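Local coordinates for putative glycosyl hydrolase (Bacteroides thetaiotaomicron VPI-5482, PDB 3K11), which is of unestablished function but belongs to glycosyl hydrolase family 88 and is therefore thought to act as a hydrolase, at residues M240-W252 and P260-L272. Numbering follows the deposited sequence.
Sequences MFIPEKGLYRHGW and PAFCWARANGWAL. With EDO (1,2-ethanediol), chain H.
The carboxamide of N268, in the first turn of helix 265-281, docks on the backbone of Y248 with both its polar atoms. Y248 N donates to N268 OD1 over 3.0 Å, in the carbonyl plane and on a lone pair, while N268 ND2 donates to Y248 O at 2.9 Å; both bonds are nearly straight at the hydrogen. ND2 also gives a hydrogen to W264 O, again close to the amide plane, and OD1 accepts from H299 as well. Four bonds thus hold the carboxamide, constraining its rotation about CB-CG. The Y248 ring lies between F241 CD1 on one face and A271 CB on the other, the latter a CH-pi contact with the methyl carbon 4.1 Å from the ring centroid.

Further along, H250 N reaches F262 O at 3.0 Å, but from above the carbonyl plane and with a more bent N-H...O angle of 145°. CG of H250 is anti to its backbone N (chi1 -173°), which carries the imidazole alongside the W264 indole; CE3 sits over one imidazole face, 3.4 Å from NE2, with the ring planes 55° apart. Y387 and D202 take the two imidazole nitrogens. Nearer P260, I242 CD1 lies only 3.4 Å from A261 CB, closer than usual van der Waals contact, and also meets C263 SG, where L247 CD1 arrives too. R249 NH2 binds ethanediol O2, while its NE donates to the backbone oxygen of H259.

Taken together, the contact ties the 241-253 hairpin to the N-terminal end of a helix within a largely helical fold, through a buried amide that satisfies both backbone polar atoms of Y248 and an imidazole with both nitrogens engaged.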
HETATM    1  N   MSE A 240      10.296  14.137 -13.983  1.00 23.64           N
HETATM    2  CA  MSE A 240      10.566  13.179 -12.913  1.00 23.86           C
HETATM    3  C   MSE A 240       9.540  13.194 -11.775  1.00 25.71           C
HETATM    4  O   MSE A 240       9.383  12.156 -11.083  1.00 23.76           O
HETATM    5  CB  MSE A 240      12.038  13.360 -12.456  1.00 25.78           C
HETATM    6  CG  MSE A 240      13.048  13.160 -13.610  1.00 24.21           C
HETATM    7 SE   MSE A 240      14.779  12.977 -12.918  0.75 24.81          SE
HETATM    8  CE  MSE A 240      14.603  11.017 -12.673  1.00 25.38           C
ATOM      9  N   PHE A 241       8.800  14.299 -11.607  1.00 23.39           N
ATOM     10  CA  PHE A 241       7.786  14.385 -10.513  1.00 23.55           C
ATOM     11  C   PHE A 241       6.592  13.566 -10.933  1.00 27.39           C
ATOM     12  O   PHE A 241       6.264  13.560 -12.112  1.00 28.01           O
ATOM     13  CB  PHE A 241       7.380  15.817 -10.201  1.00 25.24           C
ATOM     14  CG  PHE A 241       6.624  15.961  -8.890  1.00 22.09           C
ATOM     15  CD1 PHE A 241       7.234  15.662  -7.677  1.00 24.91           C
ATOM     16  CD2 PHE A 241       5.348  16.445  -8.866  1.00 23.13           C
ATOM     17  CE1 PHE A 241       6.553  15.805  -6.493  1.00 25.94           C
ATOM     18  CE2 PHE A 241       4.663  16.558  -7.649  1.00 25.55           C
ATOM     19  CZ  PHE A 241       5.257  16.249  -6.503  1.00 24.76           C
ATOM     20  N   ILE A 242       5.927  12.931  -9.966  1.00 26.88           N
ATOM     21  CA  ILE A 242       4.755  12.082 -10.201  1.00 26.55           C
ATOM     22  C   ILE A 242       3.623  12.718  -9.365  1.00 26.18           C
ATOM     23  O   ILE A 242       3.463  12.414  -8.177  1.00 25.79           O
ATOM     24  CB  ILE A 242       4.951  10.647  -9.741  1.00 27.00           C
ATOM     25  CG1 ILE A 242       6.185   9.999 -10.386  1.00 26.85           C
ATOM     26  CG2 ILE A 242       3.744   9.781 -10.200  1.00 26.09           C
ATOM     27  CD1 ILE A 242       6.696   8.779  -9.698  1.00 29.31           C
ATOM     28  N   PRO A 243       2.877  13.650  -9.955  1.00 27.20           N
ATOM     29  CA  PRO A 243       1.852  14.385  -9.186  1.00 28.33           C
ATOM     30  C   PRO A 243       0.830  13.538  -8.471  1.00 28.10           C
ATOM     31  O   PRO A 243       0.410  13.903  -7.369  1.00 29.06           O
ATOM     32  CB  PRO A 243       1.185  15.298 -10.237  1.00 30.90           C
ATOM     33  CG  PRO A 243       1.987  15.234 -11.425  1.00 30.24           C
ATOM     34  CD  PRO A 243       3.010  14.171 -11.326  1.00 30.13           C
ATOM     35  N   GLU A 244       0.508  12.381  -9.041  1.00 26.01           N
ATOM     36  CA  GLU A 244      -0.462  11.467  -8.431  1.00 30.15           C
ATOM     37  C   GLU A 244       0.039  10.902  -7.105  1.00 31.51           C
ATOM     38  O   GLU A 244      -0.769  10.512  -6.273  1.00 31.31           O
ATOM     39  CB  GLU A 244      -0.773  10.295  -9.384  1.00 35.97           C
ATOM     40  CG  GLU A 244      -1.338  10.708 -10.782  1.00 49.59           C
ATOM     41  CD  GLU A 244      -0.305  11.330 -11.822  1.00 60.94           C
ATOM     42  OE1 GLU A 244       0.926  11.312 -11.605  1.00 38.07           O
ATOM     43  OE2 GLU A 244      -0.752  11.859 -12.884  1.00 72.50           O
ATOM     44  N   LYS A 245       1.365  10.799  -6.935  1.00 27.53           N
ATOM     45  CA  LYS A 245       1.982  10.282  -5.715  1.00 27.43           C
ATOM     46  C   LYS A 245       2.598  11.364  -4.859  1.00 26.08           C
ATOM     47  O   LYS A 245       2.837  11.172  -3.661  1.00 26.15           O
ATOM     48  CB  LYS A 245       3.066   9.265  -6.075  1.00 28.84           C
ATOM     49  CG  LYS A 245       2.532   8.017  -6.759  1.00 31.93           C
ATOM     50  CD  LYS A 245       3.617   6.965  -7.100  1.00 32.65           C
ATOM     51  CE  LYS A 245       2.975   5.509  -7.268  1.00 36.57           C
ATOM     52  NZ  LYS A 245       2.707   4.683  -5.896  1.00 33.90           N
ATOM     53  N   GLY A 246       2.902  12.489  -5.472  1.00 24.28           N
ATOM     54  CA  GLY A 246       3.678  13.506  -4.771  1.00 24.18           C
ATOM     55  C   GLY A 246       5.104  13.079  -4.514  1.00 24.98           C
ATOM     56  O   GLY A 246       5.692  13.523  -3.545  1.00 23.07           O
ATOM     57  N   LEU A 247       5.674  12.285  -5.424  1.00 24.11           N
ATOM     58  CA  LEU A 247       7.010  11.722  -5.285  1.00 21.45           C
ATOM     59  C   LEU A 247       7.707  11.835  -6.635  1.00 23.62           C
ATOM     60  O   LEU A 247       7.064  12.060  -7.665  1.00 23.55           O
ATOM     61  CB  LEU A 247       6.913  10.222  -4.880  1.00 22.42           C
ATOM     62  CG  LEU A 247       6.187   9.843  -3.603  1.00 24.14           C
ATOM     63  CD1 LEU A 247       6.177   8.284  -3.511  1.00 21.81           C
ATOM     64  CD2 LEU A 247       6.859  10.501  -2.399  1.00 23.99           C
ATOM     65  N   TYR A 248       9.014  11.643  -6.611  1.00 22.40           N
ATOM     66  CA  TYR A 248       9.828  11.622  -7.801  1.00 23.67           C
ATOM     67  C   TYR A 248      10.296  10.227  -8.142  1.00 26.22           C
ATOM     68  O   TYR A 248      10.604   9.424  -7.257  1.00 23.66           O
ATOM     69  CB  TYR A 248      11.073  12.436  -7.568  1.00 22.15           C
ATOM     70  CG  TYR A 248      10.899  13.949  -7.635  1.00 22.14           C
ATOM     71  CD1 TYR A 248      10.586  14.677  -6.503  1.00 22.04           C
ATOM     72  CD2 TYR A 248      11.077  14.642  -8.825  1.00 22.20           C
ATOM     73  CE1 TYR A 248      10.477  16.032  -6.534  1.00 22.97           C
ATOM     74  CE2 TYR A 248      10.945  16.010  -8.858  1.00 23.52           C
ATOM     75  CZ  TYR A 248      10.659  16.699  -7.718  1.00 28.43           C
ATOM     76  OH  TYR A 248      10.545  18.063  -7.777  1.00 26.35           O
ATOM     77  N   ARG A 249      10.347   9.950  -9.447  1.00 22.23           N
ATOM     78  CA  ARG A 249      11.031   8.747  -9.924  1.00 23.79           C
ATOM     79  C   ARG A 249      12.570   8.922  -9.836  1.00 23.96           C
ATOM     80  O   ARG A 249      13.089  10.009 -10.044  1.00 22.98           O
ATOM     81  CB  ARG A 249      10.597   8.379 -11.332  1.00 26.88           C
ATOM     82  CG  ARG A 249      10.504   9.456 -12.295  1.00 35.81           C
ATOM     83  CD  ARG A 249      10.183   8.974 -13.727  1.00 30.00           C
ATOM     84  NE  ARG A 249       8.813   8.533 -13.895  1.00 30.53           N
ATOM     85  CZ  ARG A 249       7.725   9.285 -13.987  1.00 29.08           C
ATOM     86  NH1 ARG A 249       7.712  10.582 -13.861  1.00 30.09           N
ATOM     87  NH2 ARG A 249       6.579   8.696 -14.156  1.00 33.98           N
ATOM     88  N   HIS A 250      13.297   7.846  -9.567  1.00 23.76           N
ATOM     89  CA  HIS A 250      14.770   7.915  -9.521  1.00 22.03           C
ATOM     90  C   HIS A 250      15.383   8.183 -10.893  1.00 24.24           C
ATOM     91  O   HIS A 250      16.384   8.875 -11.003  1.00 23.83           O
ATOM     92  CB  HIS A 250      15.363   6.618  -8.953  1.00 23.24           C
ATOM     93  CG  HIS A 250      16.835   6.672  -8.730  1.00 22.81           C
ATOM     94  ND1 HIS A 250      17.637   5.538  -8.718  1.00 24.33           N
ATOM     95  CD2 HIS A 250      17.654   7.724  -8.510  1.00 21.64           C
ATOM     96  CE1 HIS A 250      18.891   5.904  -8.484  1.00 26.41           C
ATOM     97  NE2 HIS A 250      18.933   7.226  -8.353  1.00 22.59           N
ATOM     98  N   GLY A 251      14.771   7.623 -11.936  1.00 21.88           N
ATOM     99  CA  GLY A 251      15.347   7.764 -13.257  1.00 22.78           C
ATOM    100  C   GLY A 251      14.366   8.026 -14.360  1.00 24.37           C
ATOM    101  O   GLY A 251      13.151   7.747 -14.278  1.00 23.80           O
ATOM    102  N   TRP A 252      14.912   8.533 -15.443  1.00 22.26           N
ATOM    103  CA  TRP A 252      14.123   8.884 -16.645  1.00 23.99           C
ATOM    104  C   TRP A 252      15.020   8.762 -17.856  1.00 24.15           C
ATOM    105  O   TRP A 252      15.953   9.528 -18.003  1.00 25.01           O
ATOM    106  CB  TRP A 252      13.620  10.324 -16.533  1.00 22.62           C
ATOM    107  CG  TRP A 252      12.674  10.771 -17.596  1.00 25.27           C
ATOM    108  CD1 TRP A 252      11.296  10.683 -17.580  1.00 23.55           C
ATOM    109  CD2 TRP A 252      13.017  11.458 -18.822  1.00 23.08           C
ATOM    110  NE1 TRP A 252      10.785  11.235 -18.724  1.00 24.59           N
ATOM    111  CE2 TRP A 252      11.820  11.733 -19.490  1.00 25.55           C
ATOM    112  CE3 TRP A 252      14.234  11.871 -19.394  1.00 24.90           C
ATOM    113  CZ2 TRP A 252      11.789  12.413 -20.704  1.00 24.93           C
ATOM    114  CZ3 TRP A 252      14.188  12.560 -20.581  1.00 23.28           C
ATOM    115  CH2 TRP A 252      12.989  12.786 -21.235  1.00 23.77           C
ATOM    116  N   PRO A 260       8.980   4.022 -15.958  1.00 24.78           N
ATOM    117  CA  PRO A 260       8.692   3.367 -14.664  1.00 23.50           C
ATOM    118  C   PRO A 260       9.255   4.128 -13.479  1.00 23.01           C
ATOM    119  O   PRO A 260      10.302   4.757 -13.573  1.00 26.08           O
ATOM    120  CB  PRO A 260       9.398   2.018 -14.799  1.00 24.19           C
ATOM    121  CG  PRO A 260       9.477   1.753 -16.267  1.00 24.25           C
ATOM    122  CD  PRO A 260       9.724   3.118 -16.870  1.00 25.41           C
ATOM    123  N   ALA A 261       8.512   4.124 -12.373  1.00 22.60           N
ATOM    124  CA  ALA A 261       8.861   4.889 -11.195  1.00 24.61           C
ATOM    125  C   ALA A 261       9.369   3.953 -10.120  1.00 27.50           C
ATOM    126  O   ALA A 261       8.653   3.056  -9.701  1.00 29.38           O
ATOM    127  CB  ALA A 261       7.637   5.643 -10.685  1.00 24.54           C
ATOM    128  N   PHE A 262      10.618   4.132  -9.732  1.00 24.05           N
ATOM    129  CA  PHE A 262      11.147   3.544  -8.542  1.00 23.52           C
ATOM    130  C   PHE A 262      11.470   4.737  -7.641  1.00 24.78           C
ATOM    131  O   PHE A 262      12.410   5.473  -7.898  1.00 22.87           O
ATOM    132  CB  PHE A 262      12.352   2.675  -8.860  1.00 25.75           C
ATOM    133  CG  PHE A 262      11.962   1.429  -9.647  1.00 21.06           C
ATOM    134  CD1 PHE A 262      11.501   0.310  -8.982  1.00 25.49           C
ATOM    135  CD2 PHE A 262      11.958   1.438 -11.005  1.00 25.21           C
ATOM    136  CE1 PHE A 262      11.033  -0.767  -9.676  1.00 24.11           C
ATOM    137  CE2 PHE A 262      11.523   0.314 -11.703  1.00 22.44           C
ATOM    138  CZ  PHE A 262      11.062  -0.761 -11.022  1.00 25.50           C
ATOM    139  N   CYS A 263      10.635   4.965  -6.624  1.00 24.84           N
ATOM    140  CA  CYS A 263      10.695   6.195  -5.803  1.00 23.78           C
ATOM    141  C   CYS A 263      11.694   5.994  -4.675  1.00 24.67           C
ATOM    142  O   CYS A 263      11.337   5.864  -3.522  1.00 24.03           O
ATOM    143  CB  CYS A 263       9.303   6.514  -5.263  1.00 26.91           C
ATOM    144  SG  CYS A 263       8.135   6.798  -6.660  1.00 27.06           S
ATOM    145  N   TRP A 264      12.953   5.881  -5.061  1.00 24.21           N
ATOM    146  CA  TRP A 264      14.030   5.586  -4.133  1.00 23.16           C
ATOM    147  C   TRP A 264      14.173   6.709  -3.115  1.00 24.34           C
ATOM    148  O   TRP A 264      14.228   7.895  -3.470  1.00 21.47           O
ATOM    149  CB  TRP A 264      15.334   5.338  -4.907  1.00 22.45           C
ATOM    150  CG  TRP A 264      16.502   5.014  -4.057  1.00 22.43           C
ATOM    151  CD1 TRP A 264      16.528   4.150  -3.015  1.00 26.79           C
ATOM    152  CD2 TRP A 264      17.815   5.572  -4.158  1.00 23.18           C
ATOM    153  NE1 TRP A 264      17.772   4.110  -2.474  1.00 23.95           N
ATOM    154  CE2 TRP A 264      18.589   4.986  -3.143  1.00 22.33           C
ATOM    155  CE3 TRP A 264      18.414   6.450  -5.042  1.00 23.46           C
ATOM    156  CZ2 TRP A 264      19.939   5.270  -2.967  1.00 23.77           C
ATOM    157  CZ3 TRP A 264      19.753   6.773  -4.840  1.00 25.90           C
ATOM    158  CH2 TRP A 264      20.490   6.173  -3.808  1.00 21.39           C
ATOM    159  N   ALA A 265      14.180   6.349  -1.842  1.00 23.54           N
ATOM    160  CA  ALA A 265      14.161   7.352  -0.744  1.00 21.67           C
ATOM    161  C   ALA A 265      15.312   8.307  -0.720  1.00 24.63           C
ATOM    162  O   ALA A 265      15.082   9.529  -0.625  1.00 24.54           O
ATOM    163  CB  ALA A 265      13.980   6.647   0.656  1.00 19.89           C
ATOM    164  N   ARG A 266      16.556   7.839  -0.862  1.00 22.68           N
ATOM    165  CA  ARG A 266      17.639   8.812  -0.780  1.00 23.24           C
ATOM    166  C   ARG A 266      17.555   9.843  -1.899  1.00 22.94           C
ATOM    167  O   ARG A 266      17.663  11.018  -1.627  1.00 25.62           O
ATOM    168  CB  ARG A 266      19.009   8.169  -0.748  1.00 22.56           C
ATOM    169  CG  ARG A 266      20.103   9.252  -0.726  1.00 24.56           C
ATOM    170  CD  ARG A 266      21.428   8.819  -0.161  1.00 24.34           C
ATOM    171  NE  ARG A 266      22.085   7.807  -0.963  1.00 23.67           N
ATOM    172  CZ  ARG A 266      22.498   6.629  -0.509  1.00 21.28           C
ATOM    173  NH1 ARG A 266      22.339   6.265   0.754  1.00 24.22           N
ATOM    174  NH2 ARG A 266      23.141   5.816  -1.352  1.00 23.63           N
ATOM    175  N   ALA A 267      17.312   9.427  -3.131  1.00 23.24           N
ATOM    176  CA  ALA A 267      17.258  10.379  -4.248  1.00 22.81           C
ATOM    177  C   ALA A 267      16.045  11.284  -4.085  1.00 22.95           C
ATOM    178  O   ALA A 267      16.090  12.447  -4.459  1.00 23.57           O
ATOM    179  CB  ALA A 267      17.252   9.651  -5.618  1.00 21.99           C
ATOM    180  N   ASN A 268      14.945  10.778  -3.511  1.00 22.36           N
ATOM    181  CA  ASN A 268      13.834  11.658  -3.188  1.00 20.36           C
ATOM    182  C   ASN A 268      14.254  12.662  -2.143  1.00 22.19           C
ATOM    183  O   ASN A 268      13.905  13.842  -2.233  1.00 24.27           O
ATOM    184  CB  ASN A 268      12.600  10.859  -2.749  1.00 23.31           C
ATOM    185  CG  ASN A 268      11.680  10.588  -3.925  1.00 20.88           C
ATOM    186  OD1 ASN A 268      10.743  11.379  -4.171  1.00 22.17           O
ATOM    187  ND2 ASN A 268      11.995   9.537  -4.727  1.00 23.35           N
ATOM    188  N   GLY A 269      15.127  12.249  -1.218  1.00 22.87           N
ATOM    189  CA  GLY A 269      15.739  13.197  -0.290  1.00 23.43           C
ATOM    190  C   GLY A 269      16.563  14.239  -1.028  1.00 22.69           C
ATOM    191  O   GLY A 269      16.452  15.430  -0.761  1.00 23.90           O
ATOM    192  N   TRP A 270      17.387  13.829  -1.966  1.00 22.83           N
ATOM    193  CA  TRP A 270      18.166  14.789  -2.727  1.00 22.37           C
ATOM    194  C   TRP A 270      17.285  15.830  -3.434  1.00 24.21           C
ATOM    195  O   TRP A 270      17.632  16.984  -3.486  1.00 24.96           O
ATOM    196  CB  TRP A 270      19.031  14.080  -3.754  1.00 22.64           C
ATOM    197  CG  TRP A 270      20.154  13.239  -3.208  1.00 23.02           C
ATOM    198  CD1 TRP A 270      20.645  12.065  -3.769  1.00 27.84           C
ATOM    199  CD2 TRP A 270      20.940  13.474  -2.036  1.00 28.25           C
ATOM    200  NE1 TRP A 270      21.657  11.594  -3.003  1.00 28.38           N
ATOM    201  CE2 TRP A 270      21.852  12.424  -1.935  1.00 30.82           C
ATOM    202  CE3 TRP A 270      20.956  14.467  -1.061  1.00 35.07           C
ATOM    203  CZ2 TRP A 270      22.759  12.330  -0.906  1.00 31.82           C
ATOM    204  CZ3 TRP A 270      21.875  14.367  -0.026  1.00 35.37           C
ATOM    205  CH2 TRP A 270      22.748  13.291   0.044  1.00 33.23           C
ATOM    206  N   ALA A 271      16.125  15.433  -3.945  1.00 24.08           N
ATOM    207  CA  ALA A 271      15.205  16.342  -4.644  1.00 22.31           C
ATOM    208  C   ALA A 271      14.580  17.320  -3.642  1.00 23.07           C
ATOM    209  O   ALA A 271      14.381  18.502  -3.939  1.00 24.86           O
ATOM    210  CB  ALA A 271      14.074  15.550  -5.327  1.00 23.02           C
ATOM    211  N   LEU A 272      14.248  16.826  -2.455  1.00 23.38           N
ATOM    212  CA  LEU A 272      13.671  17.689  -1.397  1.00 22.82           C
ATOM    213  C   LEU A 272      14.702  18.696  -0.918  1.00 23.57           C
ATOM    214  O   LEU A 272      14.403  19.887  -0.719  1.00 23.70           O
ATOM    215  CB  LEU A 272      13.159  16.809  -0.235  1.00 21.98           C
ATOM    216  CG  LEU A 272      12.100  17.456   0.703  1.00 23.73           C
ATOM    217  CD1 LEU A 272      10.780  17.839  -0.037  1.00 24.79           C
ATOM    218  CD2 LEU A 272      11.832  16.538   1.901  1.00 22.76           C
TER
HETATM  219  C1  EDO H   7       3.423   6.489 -12.431  1.00 52.81           C
HETATM  220  O1  EDO H   7       3.093   7.463 -13.442  1.00 56.65           O
HETATM  221  C2  EDO H   7       4.890   6.077 -12.480  1.00 53.75           C
HETATM  222  O2  EDO H   7       5.434   5.890 -13.796  1.00 32.18           O
HETATM  223  O   HOH W   1      12.526   5.376 -11.624  1.00 17.88           O
HETATM  224  O   HOH W   2      11.617   6.039 -15.634  1.00 21.80           O